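Local coordinates for protein AvrRxo1-ORF1 (Xanthomonas oryzae pv. oryzicola, PDB 4Z8T) that is a type III effector with a polynucleotide kinase domain, related to zeta toxins, that is bound by its interactor and likely chaperone AvrRxo1-ORF2, at the interface of chains A and B. Coordinates in Å, arbitrary orientation; residue numbers count along the deposited sequence, not the author numbering. Chains: chain A, AvrRxo1-ORF1; chain B, AvrRxo1-ORF2.

The interface of chains A and B. Residues chain A 127, 159, 207-209, 211-212, 330; chain B 93-94, 96-98.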
loop_
_atom_site.group_PDB
_atom_site.type_symbol
_atom_site.label_atom_id
_atom_site.label_comp_id
_atom_site.label_asym_id
_atom_site.label_seq_id
_atom_site.Cartn_x
_atom_site.Cartn_y
_atom_site.Cartn_z
ATOM N N HIS A 127 25.625 3.518 24.984
ATOM C CA HIS A 127 25.420 4.213 23.707
ATOM C C HIS A 127 25.938 5.652 23.666
ATOM O O HIS A 127 26.613 6.049 22.698
ATOM C CB HIS A 127 23.958 4.184 23.257
ATOM C CG HIS A 127 23.731 4.927 21.979
ATOM N ND1 HIS A 127 24.154 4.453 20.755
ATOM C CD2 HIS A 127 23.159 6.131 21.736
ATOM C CE1 HIS A 127 23.844 5.325 19.813
ATOM N NE2 HIS A 127 23.238 6.350 20.383
ATOM N N ARG A 159 22.844 5.196 9.701
ATOM C CA ARG A 159 21.573 5.200 8.986
ATOM C C ARG A 159 21.504 6.322 7.957
ATOM O O ARG A 159 20.997 6.118 6.845
ATOM C CB ARG A 159 20.399 5.299 9.956
ATOM C CG ARG A 159 19.037 5.142 9.263
ATOM C CD ARG A 159 17.852 5.135 10.228
ATOM N NE ARG A 159 17.880 3.964 11.099
ATOM C CZ ARG A 159 18.349 3.961 12.341
ATOM N NH1 ARG A 159 18.840 5.073 12.865
ATOM N NH2 ARG A 159 18.349 2.838 13.053
ATOM N N ARG A 207 20.927 -4.744 18.399
ATOM C CA ARG A 207 19.577 -5.299 18.494
ATOM C C ARG A 207 18.633 -4.268 19.099
ATOM O O ARG A 207 18.296 -4.342 20.275
ATOM C CB ARG A 207 19.593 -6.557 19.372
ATOM C CG ARG A 207 20.442 -7.690 18.810
ATOM C CD ARG A 207 20.780 -8.729 19.875
ATOM N NE ARG A 207 21.859 -8.277 20.754
ATOM C CZ ARG A 207 21.704 -8.003 22.045
ATOM N NH1 ARG A 207 20.510 -8.115 22.609
ATOM N NH2 ARG A 207 22.741 -7.605 22.773
ATOM N N PRO A 208 18.208 -3.288 18.300
ATOM C CA PRO A 208 17.350 -2.228 18.836
ATOM C C PRO A 208 15.904 -2.663 18.979
ATOM O O PRO A 208 15.492 -3.666 18.372
ATOM C CB PRO A 208 17.447 -1.129 17.770
ATOM C CG PRO A 208 17.778 -1.849 16.513
ATOM C CD PRO A 208 18.634 -3.014 16.915
ATOM N N PRO A 209 15.134 -1.917 19.780
ATOM C CA PRO A 209 13.700 -2.176 19.920
ATOM C C PRO A 209 12.928 -1.694 18.693
ATOM O O PRO A 209 13.491 -0.982 17.835
ATOM C CB PRO A 209 13.320 -1.354 21.155
ATOM C CG PRO A 209 14.289 -0.218 21.153
ATOM C CD PRO A 209 15.584 -0.815 20.653
ATOM N N PRO A 211 10.588 0.643 17.956
ATOM C CA PRO A 211 10.464 2.027 17.488
ATOM C C PRO A 211 11.692 2.536 16.720
ATOM O O PRO A 211 11.555 3.365 15.812
ATOM C CB PRO A 211 10.293 2.824 18.787
ATOM C CG PRO A 211 9.691 1.841 19.742
ATOM C CD PRO A 211 10.384 0.543 19.415
ATOM N N VAL A 212 12.873 2.055 17.081
ATOM C CA VAL A 212 14.091 2.442 16.375
ATOM C C VAL A 212 14.050 1.981 14.920
ATOM O O VAL A 212 14.404 2.721 14.000
ATOM C CB VAL A 212 15.320 1.850 17.083
ATOM C CG1 VAL A 212 16.604 2.043 16.256
ATOM C CG2 VAL A 212 15.471 2.483 18.476
ATOM N N SER A 330 16.043 -7.209 22.475
ATOM C CA SER A 330 16.933 -6.080 22.685
ATOM C C SER A 330 17.495 -6.077 24.100
ATOM O O SER A 330 18.616 -5.610 24.335
ATOM C CB SER A 330 16.183 -4.778 22.428
ATOM O OG SER A 330 17.060 -3.685 22.585
ATOM N N THR B 93 14.125 6.632 23.743
ATOM C CA THR B 93 14.444 5.308 23.208
ATOM C C THR B 93 15.186 5.449 21.877
ATOM O O THR B 93 16.197 4.775 21.641
ATOM C CB THR B 93 13.167 4.457 23.006
ATOM O OG1 THR B 93 12.555 4.180 24.276
ATOM C CG2 THR B 93 13.485 3.140 22.322
ATOM N N LEU B 94 14.699 6.342 21.017
ATOM C CA LEU B 94 15.312 6.543 19.709
ATOM C C LEU B 94 16.765 6.984 19.787
ATOM O O LEU B 94 17.580 6.593 18.956
ATOM C CB LEU B 94 14.524 7.549 18.874
ATOM C CG LEU B 94 13.123 7.138 18.440
ATOM C CD1 LEU B 94 12.561 8.197 17.509
ATOM C CD2 LEU B 94 13.147 5.792 17.750
ATOM N N SER B 96 18.760 6.286 22.239
ATOM C CA SER B 96 19.536 5.303 22.966
ATOM C C SER B 96 20.152 4.300 22.007
ATOM O O SER B 96 20.863 3.399 22.437
ATOM C CB SER B 96 18.665 4.576 23.988
ATOM O OG SER B 96 18.276 5.461 25.019
ATOM N N TRP B 97 19.876 4.465 20.711
ATOM C CA TRP B 97 20.307 3.512 19.692
ATOM C C TRP B 97 20.811 4.229 18.455
ATOM O O TRP B 97 20.450 5.382 18.220
ATOM C CB TRP B 97 19.136 2.598 19.315
ATOM C CG TRP B 97 18.706 1.770 20.462
ATOM C CD1 TRP B 97 17.791 2.102 21.419
ATOM C CD2 TRP B 97 19.208 0.482 20.813
ATOM N NE1 TRP B 97 17.683 1.088 22.338
ATOM C CE2 TRP B 97 18.546 0.080 21.986
ATOM C CE3 TRP B 97 20.148 -0.377 20.238
ATOM C CZ2 TRP B 97 18.797 -1.145 22.599
ATOM C CZ3 TRP B 97 20.391 -1.592 20.839
ATOM C CH2 TRP B 97 19.720 -1.966 22.005
ATOM N N SER B 98 21.661 3.563 17.674
ATOM C CA SER B 98 22.093 4.124 16.398
ATOM C C SER B 98 20.963 4.007 15.381
ATOM O O SER B 98 19.944 3.362 15.654
ATOM C CB SER B 98 23.346 3.416 15.876
ATOM O OG SER B 98 23.054 2.077 15.486
#
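One face of the B:Trp97 indole lies on the proline-rich stretch of AvrRxo1-ORF1, the zeta-toxin-like kinase effector: A:Pro208 CA sits over the six-membered ring, 3.6 Å from its centroid, and A:Pro209 CD over the five-membered ring, 3.5 Å from its centroid, both as CH-pi contacts. At the indole edge, in plane, is the carbonyl oxygen of B:Thr93 from the same chain. The A:His127 imidazole presents a face to the backbone of the chain B tail; the amide N of B:Trp97 stands 3.8 Å above its plane, over the centre, and the carbonyl carbon of B:Ser96 toward the rim. With CG anti to the backbone N (chi1 178°), this ring reaches off helix 123-141 to lie along the tail. The A:Arg159 guanidinium takes the terminal residue edge-on: NH2 donates to B:Ser98 O at 3.1 Å (159° at the hydrogen); the oxygen lies nearly in the guanidinium plane and receives the bond on a lone pair in its carbonyl plane. The arginine chain is extended from CG anti to the backbone N and then bends at chi3 (-66°), which helps set the guanidinium edge toward B:Ser98 O; its charge may favour a carboxylate at this C-terminus. At the far end of the indole, A:Ser330 OG approaches CZ2 and CH2, while its hydroxyl donates to A:Arg207 O at 2.7 Å; this bond within chain A fixes the hydroxyl and tethers the loop leading into the prolines. A:Val212, near the start of helix 210-222, crosses B:Trp97 at about a right angle, its CG2 3.8 Å from the indole-bearing CB. Beside it, B:Leu94 CD2 packs against the A:Pro211 carbonyl and A:Val212 CA, and the B:Thr93 methyl CG2 passes alongside A:Pro209 CG at 3.6 Å.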